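Local atomic coordinates of quinoline 2-oxidoreductase medium subunit (Pseudomonas putida, PDB entry 1T3Q), a protein that binds FAD as the medium subunit of a molybdenum hydroxylase that oxidises quinoline, and probably takes part in electron transfer. Residues Ala5-Ala10 and Pro47-Asp52; Leu97-His102 and Arg185-Tyr190; Thr134-Ser139 and Arg168-Ile173. One frame throughout, in Å; residues are numbered along the deposited sequence.

Contact 1: residues Ala5-Ala10 and Pro47-Asp52; sequences AFSYRA and PSCLVD
Four backbone hydrogen bonds join Ser7 and Arg9 to Ser48, Leu50 and Asp52 across two parallel strands. Ser7 N gives its hydrogen to Ser48 O at 2.9 Å, while Ser7 O takes one from Leu50 N. One step on, Arg9 N reaches Leu50 O at 3.1 Å and Arg9 O accepts from Asp52 N at 2.8 Å, so Ser7 and Arg9 each bind the other segment through both N and O. Just before the strands, a water donates to Ala5 O and Pro47 O and bridges the two segments.

These are two of the three strands of the small parallel sheet in the FAD-binding domain. Strand 49-52 lies in the middle, with 28-30 beyond it. Helix 14-23 packs on the face that carries Val51, and helix 36-41 on the face that carries Phe6 and Leu50, a beta-alpha-beta layout.

The apolar contact is on that second face. Leu50 CD1 rests over the Phe6 ring toward its rim, a CH-pi contact with CE1 only 3.5 Å from the methyl carbon. Phe6 CG, set between the backbone N and the carbonyl carbon (chi1 53°), comes to 4.2 Å from Leu50 CG.

The polar contact closes the far end. Tyr8 OH donates to Asp52 OD2 at 2.6 Å, meeting the oxygen on its anti side, with ring and carboxylate planes 79° apart. OD2 also accepts from Gln74 NE2 of the small subunit, and OD1 from Arg54 N, so the buried carboxylate is held by both its oxygens. The guanidinium of Arg9 turns instead to a salt bridge with Glu16.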
loop_
_atom_site.group_PDB
_atom_site.type_symbol
_atom_site.label_atom_id
_atom_site.label_comp_id
_atom_site.label_asym_id
_atom_site.label_seq_id
_atom_site.Cartn_x
_atom_site.Cartn_y
_atom_site.Cartn_z
ATOM N N ALA C 5 2.746 24.206 -22.711
ATOM C CA ALA C 5 2.464 23.318 -23.838
ATOM C C ALA C 5 2.956 23.824 -25.197
ATOM O O ALA C 5 3.056 25.025 -25.424
ATOM C CB ALA C 5 0.970 23.032 -23.903
ATOM N N PHE C 6 3.272 22.887 -26.090
ATOM C CA PHE C 6 3.729 23.214 -27.442
ATOM C C PHE C 6 3.765 21.966 -28.320
ATOM O O PHE C 6 3.813 20.845 -27.815
ATOM C CB PHE C 6 5.120 23.871 -27.403
ATOM C CG PHE C 6 6.155 23.081 -26.640
ATOM C CD1 PHE C 6 6.735 21.943 -27.193
ATOM C CD2 PHE C 6 6.524 23.463 -25.351
ATOM C CE1 PHE C 6 7.670 21.194 -26.469
ATOM C CE2 PHE C 6 7.455 22.725 -24.623
ATOM C CZ PHE C 6 8.029 21.586 -25.184
ATOM N N SER C 7 3.716 22.157 -29.636
ATOM C CA SER C 7 3.779 21.026 -30.554
ATOM C C SER C 7 5.251 20.805 -30.889
ATOM O O SER C 7 6.105 21.607 -30.508
ATOM C CB SER C 7 2.973 21.309 -31.828
ATOM O OG SER C 7 3.475 22.449 -32.491
ATOM N N TYR C 8 5.549 19.729 -31.607
ATOM C CA TYR C 8 6.932 19.404 -31.938
ATOM C C TYR C 8 7.100 18.840 -33.341
ATOM O O TYR C 8 6.288 18.038 -33.798
ATOM C CB TYR C 8 7.459 18.389 -30.922
ATOM C CG TYR C 8 8.839 17.837 -31.210
ATOM C CD1 TYR C 8 9.988 18.492 -30.759
ATOM C CD2 TYR C 8 8.994 16.628 -31.891
ATOM C CE1 TYR C 8 11.261 17.949 -30.973
ATOM C CE2 TYR C 8 10.256 16.079 -32.111
ATOM C CZ TYR C 8 11.383 16.743 -31.649
ATOM O OH TYR C 8 12.625 16.187 -31.856
ATOM N N ARG C 9 8.164 19.270 -34.009
ATOM C CA ARG C 9 8.491 18.806 -35.352
ATOM C C ARG C 9 10.003 18.690 -35.476
ATOM O O ARG C 9 10.742 19.508 -34.929
ATOM C CB ARG C 9 7.965 19.782 -36.415
ATOM C CG ARG C 9 6.460 19.777 -36.561
ATOM C CD ARG C 9 5.993 20.641 -37.728
ATOM N NE ARG C 9 6.459 20.155 -39.027
ATOM C CZ ARG C 9 5.957 20.564 -40.189
ATOM N NH1 ARG C 9 4.978 21.460 -40.205
ATOM N NH2 ARG C 9 6.428 20.083 -41.333
ATOM N N ALA C 10 10.456 17.664 -36.188
ATOM C CA ALA C 10 11.880 17.440 -36.403
ATOM C C ALA C 10 12.080 17.131 -37.887
ATOM O O ALA C 10 12.334 15.990 -38.268
ATOM C CB ALA C 10 12.366 16.276 -35.548
ATOM N N PRO C 47 6.643 29.170 -26.634
ATOM C CA PRO C 47 6.585 28.810 -28.052
ATOM C C PRO C 47 5.328 28.015 -28.367
ATOM O O PRO C 47 4.781 27.330 -27.505
ATOM C CB PRO C 47 7.851 27.984 -28.247
ATOM C CG PRO C 47 7.989 27.286 -26.913
ATOM C CD PRO C 47 7.697 28.410 -25.934
ATOM N N SER C 48 4.866 28.108 -29.605
ATOM C CA SER C 48 3.685 27.374 -30.019
ATOM C C SER C 48 4.144 25.988 -30.439
ATOM O O SER C 48 3.438 24.996 -30.259
ATOM C CB SER C 48 3.032 28.072 -31.212
ATOM O OG SER C 48 3.973 28.220 -32.261
ATOM N N CYS C 49 5.355 25.935 -30.986
ATOM C CA CYS C 49 5.920 24.696 -31.487
ATOM C C CYS C 49 7.442 24.744 -31.434
ATOM O O CYS C 49 8.043 25.795 -31.641
ATOM C CB CYS C 49 5.460 24.496 -32.938
ATOM S SG CYS C 49 6.292 23.172 -33.868
ATOM N N LEU C 50 8.063 23.613 -31.127
ATOM C CA LEU C 50 9.517 23.560 -31.101
ATOM C C LEU C 50 9.954 22.781 -32.327
ATOM O O LEU C 50 9.478 21.673 -32.575
ATOM C CB LEU C 50 10.032 22.877 -29.832
ATOM C CG LEU C 50 9.832 23.656 -28.526
ATOM C CD1 LEU C 50 10.578 22.950 -27.403
ATOM C CD2 LEU C 50 10.345 25.083 -28.686
ATOM N N VAL C 51 10.854 23.375 -33.097
ATOM C CA VAL C 51 11.353 22.757 -34.311
ATOM C C VAL C 51 12.776 22.281 -34.079
ATOM O O VAL C 51 13.713 23.082 -34.034
ATOM C CB VAL C 51 11.335 23.758 -35.478
ATOM C CG1 VAL C 51 11.735 23.054 -36.769
ATOM C CG2 VAL C 51 9.943 24.384 -35.598
ATOM N N ASP C 52 12.915 20.969 -33.941
ATOM C CA ASP C 52 14.195 20.319 -33.688
ATOM C C ASP C 52 15.036 20.259 -34.962
ATOM O O ASP C 52 14.504 20.048 -36.055
ATOM C CB ASP C 52 13.945 18.891 -33.173
ATOM C CG ASP C 52 15.093 18.354 -32.327
ATOM O OD1 ASP C 52 16.253 18.742 -32.569
ATOM O OD2 ASP C 52 14.829 17.530 -31.427
HETATM O O HOH W 1 4.051 27.287 -24.936
#

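Contact 2: residues Leu97-His102 and Arg185-Tyr190; sequences LAHVAH and RRKGDY. With FAD (flavin-adenine dinucleotide), chain R.
The His99 imidazole has the end of Lys187 over one face: CE lies 4.2 Å from the ring centroid in an off-centre CH-pi contact, and the two side chains cross at about a right angle. At the ring's edge, in its plane, a water sits 2.7 Å from His99 ND1 and accepts a weak bond from Gly188 N. Lys187 CG is anti to the backbone N (chi1 -178°) and the chain runs on extended, bringing CE to 3.8 Å from Ala98 O.

The second flat group is Tyr190, which lays one face on the flavin. C4X of FAD is 3.8 Å from Tyr190 CZ, and Tyr190 OH stands 3.4 Å from FAD C10. Ala101 CB touches the opposite face of the flavin, 3.4 Å from FAD N5, while Ala101 N gives a weak bond to FAD O4.

Here the FAD-binding domain, through 97-102, meets the C-terminal domain, through 185-190, around the isoalloxazine. The second loop is a type II turn from Arg186 to Asp189 with Gly188 at its third position; a CB there would clash with His102 NE2, press on Ala101 O and jam against Lys187 O, which calls for glycine. An alanine at Tyr190 would take away the ring and its OH, and would probably open a gap beside C4X and C10 of the flavin. Arg186 NE and NH1 both grip Asp189 OD2; NH2 reaches Asp718 of the large subunit.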
loop_
_atom_site.group_PDB
_atom_site.type_symbol
_atom_site.label_atom_id
_atom_site.label_comp_id
_atom_site.label_asym_id
_atom_site.label_seq_id
_atom_site.Cartn_x
_atom_site.Cartn_y
_atom_site.Cartn_z
ATOM N N LEU C 97 36.429 25.010 -24.411
ATOM C CA LEU C 97 35.270 24.177 -24.113
ATOM C C LEU C 97 35.388 23.402 -22.804
ATOM O O LEU C 97 34.381 22.957 -22.254
ATOM C CB LEU C 97 35.014 23.216 -25.275
ATOM C CG LEU C 97 34.463 23.895 -26.535
ATOM C CD1 LEU C 97 34.588 22.970 -27.731
ATOM C CD2 LEU C 97 33.013 24.288 -26.302
ATOM N N ALA C 98 36.608 23.240 -22.304
ATOM C CA ALA C 98 36.814 22.533 -21.047
ATOM C C ALA C 98 36.173 23.314 -19.898
ATOM O O ALA C 98 35.828 22.748 -18.859
ATOM C CB ALA C 98 38.306 22.350 -20.785
ATOM N N HIS C 99 36.014 24.618 -20.099
ATOM C CA HIS C 99 35.427 25.506 -19.099
ATOM C C HIS C 99 33.906 25.581 -19.197
ATOM O O HIS C 99 33.243 26.067 -18.280
ATOM C CB HIS C 99 36.006 26.919 -19.253
ATOM C CG HIS C 99 37.462 27.018 -18.921
ATOM N ND1 HIS C 99 37.924 27.115 -17.625
ATOM C CD2 HIS C 99 38.561 27.008 -19.712
ATOM C CE1 HIS C 99 39.245 27.162 -17.633
ATOM N NE2 HIS C 99 39.655 27.097 -18.886
ATOM N N VAL C 100 33.350 25.104 -20.305
ATOM C CA VAL C 100 31.906 25.157 -20.499
ATOM C C VAL C 100 31.125 24.062 -19.772
ATOM O O VAL C 100 31.240 22.876 -20.095
ATOM C CB VAL C 100 31.555 25.116 -22.007
ATOM C CG1 VAL C 100 30.047 25.051 -22.199
ATOM C CG2 VAL C 100 32.120 26.353 -22.696
ATOM N N ALA C 101 30.328 24.484 -18.792
ATOM C CA ALA C 101 29.490 23.587 -18.002
ATOM C C ALA C 101 30.204 22.306 -17.574
ATOM O O ALA C 101 31.370 22.322 -17.168
ATOM C CB ALA C 101 28.231 23.238 -18.793
ATOM N N HIS C 102 29.479 21.199 -17.652
ATOM C CA HIS C 102 30.032 19.909 -17.288
ATOM C C HIS C 102 29.755 18.907 -18.391
ATOM O O HIS C 102 29.060 19.209 -19.364
ATOM C CB HIS C 102 29.437 19.419 -15.964
ATOM C CG HIS C 102 29.716 20.327 -14.809
ATOM N ND1 HIS C 102 29.035 21.509 -14.610
ATOM C CD2 HIS C 102 30.639 20.254 -13.820
ATOM C CE1 HIS C 102 29.527 22.125 -13.550
ATOM N NE2 HIS C 102 30.501 21.385 -13.052
ATOM N N ARG C 185 33.483 30.718 -9.796
ATOM C CA ARG C 185 33.470 30.206 -8.421
ATOM C C ARG C 185 34.102 28.813 -8.357
ATOM O O ARG C 185 34.967 28.551 -7.515
ATOM C CB ARG C 185 32.034 30.174 -7.888
ATOM C CG ARG C 185 31.392 31.561 -7.803
ATOM C CD ARG C 185 32.058 32.428 -6.741
ATOM N NE ARG C 185 31.379 32.336 -5.448
ATOM C CZ ARG C 185 31.994 32.107 -4.294
ATOM N NH1 ARG C 185 31.298 32.047 -3.167
ATOM N NH2 ARG C 185 33.304 31.922 -4.273
ATOM N N ARG C 186 33.660 27.929 -9.247
ATOM C CA ARG C 186 34.194 26.569 -9.367
ATOM C C ARG C 186 34.326 26.331 -10.870
ATOM O O ARG C 186 33.472 26.779 -11.636
ATOM C CB ARG C 186 33.232 25.523 -8.783
ATOM C CG ARG C 186 33.241 25.377 -7.259
ATOM C CD ARG C 186 32.545 26.540 -6.585
ATOM N NE ARG C 186 31.195 26.717 -7.110
ATOM C CZ ARG C 186 30.159 25.941 -6.808
ATOM N NH1 ARG C 186 28.973 26.185 -7.349
ATOM N NH2 ARG C 186 30.303 24.938 -5.952
ATOM N N LYS C 187 35.378 25.639 -11.302
ATOM C CA LYS C 187 35.536 25.389 -12.730
ATOM C C LYS C 187 34.257 24.765 -13.275
ATOM O O LYS C 187 33.769 23.764 -12.747
ATOM C CB LYS C 187 36.723 24.463 -13.015
ATOM C CG LYS C 187 36.934 24.241 -14.511
ATOM C CD LYS C 187 38.271 23.604 -14.829
ATOM C CE LYS C 187 38.503 23.568 -16.334
ATOM N NZ LYS C 187 39.865 23.086 -16.684
ATOM N N GLY C 188 33.724 25.371 -14.332
ATOM C CA GLY C 188 32.490 24.889 -14.928
ATOM C C GLY C 188 31.399 25.916 -14.688
ATOM O O GLY C 188 30.414 25.984 -15.425
ATOM N N ASP C 189 31.586 26.712 -13.637
ATOM C CA ASP C 189 30.650 27.768 -13.261
ATOM C C ASP C 189 30.692 28.918 -14.268
ATOM O O ASP C 189 31.720 29.154 -14.903
ATOM C CB ASP C 189 31.021 28.323 -11.881
ATOM C CG ASP C 189 30.511 27.467 -10.741
ATOM O OD1 ASP C 189 30.471 26.230 -10.886
ATOM O OD2 ASP C 189 30.159 28.039 -9.688
ATOM N N TYR C 190 29.578 29.633 -14.413
ATOM C CA TYR C 190 29.545 30.779 -15.316
ATOM C C TYR C 190 30.618 31.738 -14.827
ATOM O O TYR C 190 30.647 32.107 -13.650
ATOM C CB TYR C 190 28.180 31.458 -15.279
ATOM C CG TYR C 190 27.256 30.997 -16.380
ATOM C CD1 TYR C 190 27.473 31.382 -17.701
ATOM C CD2 TYR C 190 26.175 30.157 -16.105
ATOM C CE1 TYR C 190 26.639 30.942 -18.724
ATOM C CE2 TYR C 190 25.335 29.712 -17.124
ATOM C CZ TYR C 190 25.573 30.107 -18.426
ATOM O OH TYR C 190 24.745 29.666 -19.431
HETATM P PA FAD R . 19.112 25.227 -27.191
HETATM O O1A FAD R . 18.948 25.396 -25.721
HETATM O O2A FAD R . 18.322 24.362 -27.840
HETATM O O5B FAD R . 18.649 26.612 -27.605
HETATM C C5B FAD R . 19.450 27.836 -27.548
HETATM C C4B FAD R . 18.633 29.023 -28.213
HETATM O O4B FAD R . 19.153 29.152 -29.595
HETATM C C3B FAD R . 17.078 28.913 -28.382
HETATM O O3B FAD R . 16.458 30.162 -28.304
HETATM C C2B FAD R . 16.954 28.226 -29.776
HETATM O O2B FAD R . 15.738 28.527 -30.415
HETATM C C1B FAD R . 18.065 28.881 -30.543
HETATM N N9A FAD R . 18.713 28.034 -31.544
HETATM C C8A FAD R . 19.373 26.841 -31.329
HETATM N N7A FAD R . 20.048 26.419 -32.396
HETATM C C5A FAD R . 19.805 27.367 -33.361
HETATM C C6A FAD R . 20.278 27.513 -34.774
HETATM N N6A FAD R . 21.044 26.647 -35.389
HETATM N N1A FAD R . 19.814 28.646 -35.432
HETATM C C2A FAD R . 19.000 29.579 -34.827
HETATM N N3A FAD R . 18.516 29.525 -33.552
HETATM C C4A FAD R . 18.898 28.373 -32.872
HETATM N N1 FAD R . 27.177 27.695 -21.575
HETATM C C2 FAD R . 28.373 28.290 -21.563
HETATM O O2 FAD R . 28.714 29.059 -22.428
HETATM N N3 FAD R . 29.241 28.204 -20.422
HETATM C C4 FAD R . 28.846 27.574 -19.245
HETATM O O4 FAD R . 29.603 27.565 -18.300
HETATM C C4X FAD R . 27.503 26.985 -19.214
HETATM N N5 FAD R . 27.046 26.351 -18.085
HETATM C C5X FAD R . 25.817 25.720 -18.141
HETATM C C6 FAD R . 25.353 25.068 -16.952
HETATM C C7 FAD R . 24.128 24.403 -16.917
HETATM C C7M FAD R . 23.672 23.759 -15.625
HETATM C C8 FAD R . 23.287 24.340 -18.137
HETATM C C8M FAD R . 21.953 23.633 -18.172
HETATM C C9 FAD R . 23.743 24.962 -19.330
HETATM C C9A FAD R . 24.991 25.664 -19.341
HETATM N N10 FAD R . 25.526 26.355 -20.517
HETATM C C10 FAD R . 26.709 27.026 -20.467
HETATM C "C1'" FAD R . 24.654 26.468 -21.718
HETATM C "C2'" FAD R . 25.051 25.483 -22.856
HETATM O "O2'" FAD R . 26.256 25.937 -23.481
HETATM C "C3'" FAD R . 23.868 25.469 -23.828
HETATM O "O3'" FAD R . 23.895 24.185 -24.466
HETATM C "C4'" FAD R . 23.942 26.581 -24.908
HETATM O "O4'" FAD R . 23.968 27.882 -24.315
HETATM C "C5'" FAD R . 22.705 26.446 -25.752
HETATM O "O5'" FAD R . 22.946 25.390 -26.865
HETATM P P FAD R . 21.883 24.358 -27.132
HETATM O O1P FAD R . 22.414 23.534 -28.310
HETATM O O2P FAD R . 21.493 23.659 -25.998
HETATM O O3P FAD R . 20.687 25.074 -27.607
HETATM O O HOH W 2 36.195 27.267 -15.506
#

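Contact 3: residues Thr134-Ser139 and Arg168-Ile173; sequences TMYIAS and RVEIPI
Thr134, Met135 and Tyr136 pair with Glu170, Val169 and Arg168 as neighbouring antiparallel strands inside the five-stranded sheet of the FAD-binding domain. Strand 68-72 lies beyond 165-172, and strand 142-147 lies beyond 134-139.

Thr134 and Glu170 form a hydrogen-bonded pair: Thr134 N to Glu170 O and Glu170 N to Thr134 O, each 2.9 Å. Tyr136 N then reaches Arg168 O at 3.1 Å. Met135 and Val169 between them are the non-hydrogen-bonded pair.

On the face that carries Tyr136, three side chains interlock. The guanidinium of Arg168 lies flat on the Tyr136 ring, planes 12° apart, with NH1 3.6 Å from CD2 and offset toward the rim; it is both a stack and a cation-pi contact. Arg168 CG takes the crowded position between its own backbone N and carbonyl carbon (chi1 62°), and from there the chain runs extended to NE, which it sets beside Glu170 OE1 with the guanidinium over the ring. Glu170 crosses the ring at about a right angle and meets it near CE1. Its OE1 accepts from Arg168 NE at 2.9 Å, almost straight at 175° and in the guanidinium plane, so this salt bridge helps to fix the rotation of the guanidinium over the ring. A water lying in the plane of the Tyr136 ring, at its edge, donates to Glu170 OE2 at 2.7 Å and is also hydrogen-bonded to Tyr136 OH.

The other face is apolar: Met135 CG is 4.3 Å from Val169 CG2, and both residues pack on Leu115 of helix 111-117.

An antiparallel sheet with a helical layer against one face is characteristic of the second half of the FAD-binding domain in this family; the flavin-binding Leu166 lies on one of the two strands.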
loop_
_atom_site.group_PDB
_atom_site.type_symbol
_atom_site.label_atom_id
_atom_site.label_comp_id
_atom_site.label_asym_id
_atom_site.label_seq_id
_atom_site.Cartn_x
_atom_site.Cartn_y
_atom_site.Cartn_z
ATOM N N THR C 134 33.071 33.675 -38.959
ATOM C CA THR C 134 31.959 34.153 -39.766
ATOM C C THR C 134 30.774 33.207 -39.595
ATOM O O THR C 134 30.941 31.992 -39.634
ATOM C CB THR C 134 32.329 34.194 -41.266
ATOM O OG1 THR C 134 33.435 35.085 -41.466
ATOM C CG2 THR C 134 31.140 34.666 -42.097
ATOM N N MET C 135 29.584 33.761 -39.395
ATOM C CA MET C 135 28.387 32.943 -39.257
ATOM C C MET C 135 27.631 32.927 -40.573
ATOM O O MET C 135 27.514 33.957 -41.243
ATOM C CB MET C 135 27.443 33.495 -38.182
ATOM C CG MET C 135 27.717 32.996 -36.784
ATOM S SD MET C 135 29.237 33.668 -36.180
ATOM C CE MET C 135 29.006 33.475 -34.401
ATOM N N TYR C 136 27.122 31.757 -40.938
ATOM C CA TYR C 136 26.337 31.626 -42.155
ATOM C C TYR C 136 24.919 31.321 -41.711
ATOM O O TYR C 136 24.662 30.312 -41.054
ATOM C CB TYR C 136 26.917 30.536 -43.053
ATOM C CG TYR C 136 28.243 30.966 -43.637
ATOM C CD1 TYR C 136 29.411 30.916 -42.876
ATOM C CD2 TYR C 136 28.316 31.514 -44.918
ATOM C CE1 TYR C 136 30.620 31.407 -43.371
ATOM C CE2 TYR C 136 29.521 32.012 -45.423
ATOM C CZ TYR C 136 30.666 31.955 -44.643
ATOM O OH TYR C 136 31.854 32.459 -45.127
ATOM N N ILE C 137 24.011 32.227 -42.061
ATOM C CA ILE C 137 22.614 32.143 -41.666
ATOM C C ILE C 137 21.670 31.905 -42.836
ATOM O O ILE C 137 21.710 32.628 -43.832
ATOM C CB ILE C 137 22.213 33.446 -40.948
ATOM C CG1 ILE C 137 23.173 33.693 -39.776
ATOM C CG2 ILE C 137 20.772 33.362 -40.475
ATOM C CD1 ILE C 137 23.113 35.094 -39.196
ATOM N N ALA C 138 20.809 30.901 -42.699
ATOM C CA ALA C 138 19.857 30.566 -43.748
ATOM C C ALA C 138 18.466 31.118 -43.481
ATOM O O ALA C 138 18.018 31.215 -42.335
ATOM C CB ALA C 138 19.785 29.055 -43.926
ATOM N N SER C 139 17.787 31.480 -44.562
ATOM C CA SER C 139 16.432 32.005 -44.497
ATOM C C SER C 139 15.766 31.558 -45.784
ATOM O O SER C 139 16.396 30.912 -46.619
ATOM C CB SER C 139 16.440 33.534 -44.435
ATOM O OG SER C 139 16.931 34.082 -45.646
ATOM N N ARG C 168 26.161 27.226 -39.936
ATOM C CA ARG C 168 27.514 26.827 -39.593
ATOM C C ARG C 168 28.351 28.039 -39.250
ATOM O O ARG C 168 27.954 29.177 -39.490
ATOM C CB ARG C 168 28.169 26.073 -40.757
ATOM C CG ARG C 168 28.321 26.904 -42.022
ATOM C CD ARG C 168 29.198 26.210 -43.057
ATOM N NE ARG C 168 29.400 27.065 -44.225
ATOM C CZ ARG C 168 28.455 27.341 -45.117
ATOM N NH1 ARG C 168 28.722 28.135 -46.142
ATOM N NH2 ARG C 168 27.246 26.808 -44.996
ATOM N N VAL C 169 29.508 27.772 -38.664
ATOM C CA VAL C 169 30.435 28.812 -38.286
ATOM C C VAL C 169 31.749 28.464 -38.954
ATOM O O VAL C 169 32.186 27.314 -38.920
ATOM C CB VAL C 169 30.653 28.853 -36.764
ATOM C CG1 VAL C 169 31.665 29.934 -36.421
ATOM C CG2 VAL C 169 29.333 29.105 -36.056
ATOM N N GLU C 170 32.363 29.452 -39.585
ATOM C CA GLU C 170 33.636 29.226 -40.240
ATOM C C GLU C 170 34.691 30.005 -39.475
ATOM O O GLU C 170 34.615 31.226 -39.354
ATOM C CB GLU C 170 33.559 29.649 -41.712
ATOM C CG GLU C 170 32.675 28.706 -42.538
ATOM C CD GLU C 170 32.717 28.966 -44.038
ATOM O OE1 GLU C 170 31.991 28.264 -44.772
ATOM O OE2 GLU C 170 33.466 29.861 -44.485
ATOM N N ILE C 171 35.658 29.276 -38.931
ATOM C CA ILE C 171 36.728 29.873 -38.146
ATOM C C ILE C 171 38.047 29.859 -38.899
ATOM O O ILE C 171 38.540 28.797 -39.281
ATOM C CB ILE C 171 36.947 29.106 -36.827
ATOM C CG1 ILE C 171 35.616 28.925 -36.098
ATOM C CG2 ILE C 171 37.933 29.860 -35.944
ATOM C CD1 ILE C 171 35.722 28.076 -34.849
ATOM N N PRO C 172 38.637 31.042 -39.129
ATOM C CA PRO C 172 39.915 31.102 -39.840
ATOM C C PRO C 172 40.981 30.457 -38.965
ATOM O O PRO C 172 41.066 30.756 -37.774
ATOM C CB PRO C 172 40.155 32.602 -39.996
ATOM C CG PRO C 172 38.777 33.182 -39.986
ATOM C CD PRO C 172 38.107 32.394 -38.891
ATOM N N ILE C 173 41.779 29.563 -39.535
ATOM C CA ILE C 173 42.834 28.927 -38.760
ATOM C C ILE C 173 43.754 30.051 -38.286
ATOM O O ILE C 173 44.400 30.725 -39.089
ATOM C CB ILE C 173 43.614 27.907 -39.615
ATOM C CG1 ILE C 173 42.672 26.771 -40.030
ATOM C CG2 ILE C 173 44.798 27.361 -38.828
ATOM C CD1 ILE C 173 43.307 25.723 -40.916
HETATM O O HOH W 3 34.401 32.317 -43.922
#

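From the N terminus, contact 1 closes first: the chain leaves strand 7-9, passes through helix 14-23, strand 28-30 and helix 36-41, and returns as strand 49-52 to finish the parallel sheet. Contact 2 opens only later, at 97-102, so the two are in series. Contact 3 lies wholly within the long excursion between 102 and 185: strand 134-139 goes out and 165-172 comes back beside it before the chain reaches the C-terminal domain. Nothing crosses. Contacts 1 and 3 each build a sheet inside the FAD-binding domain, about 12 Å apart at nearest atoms, whereas contact 2 ties that domain to the C-terminal one.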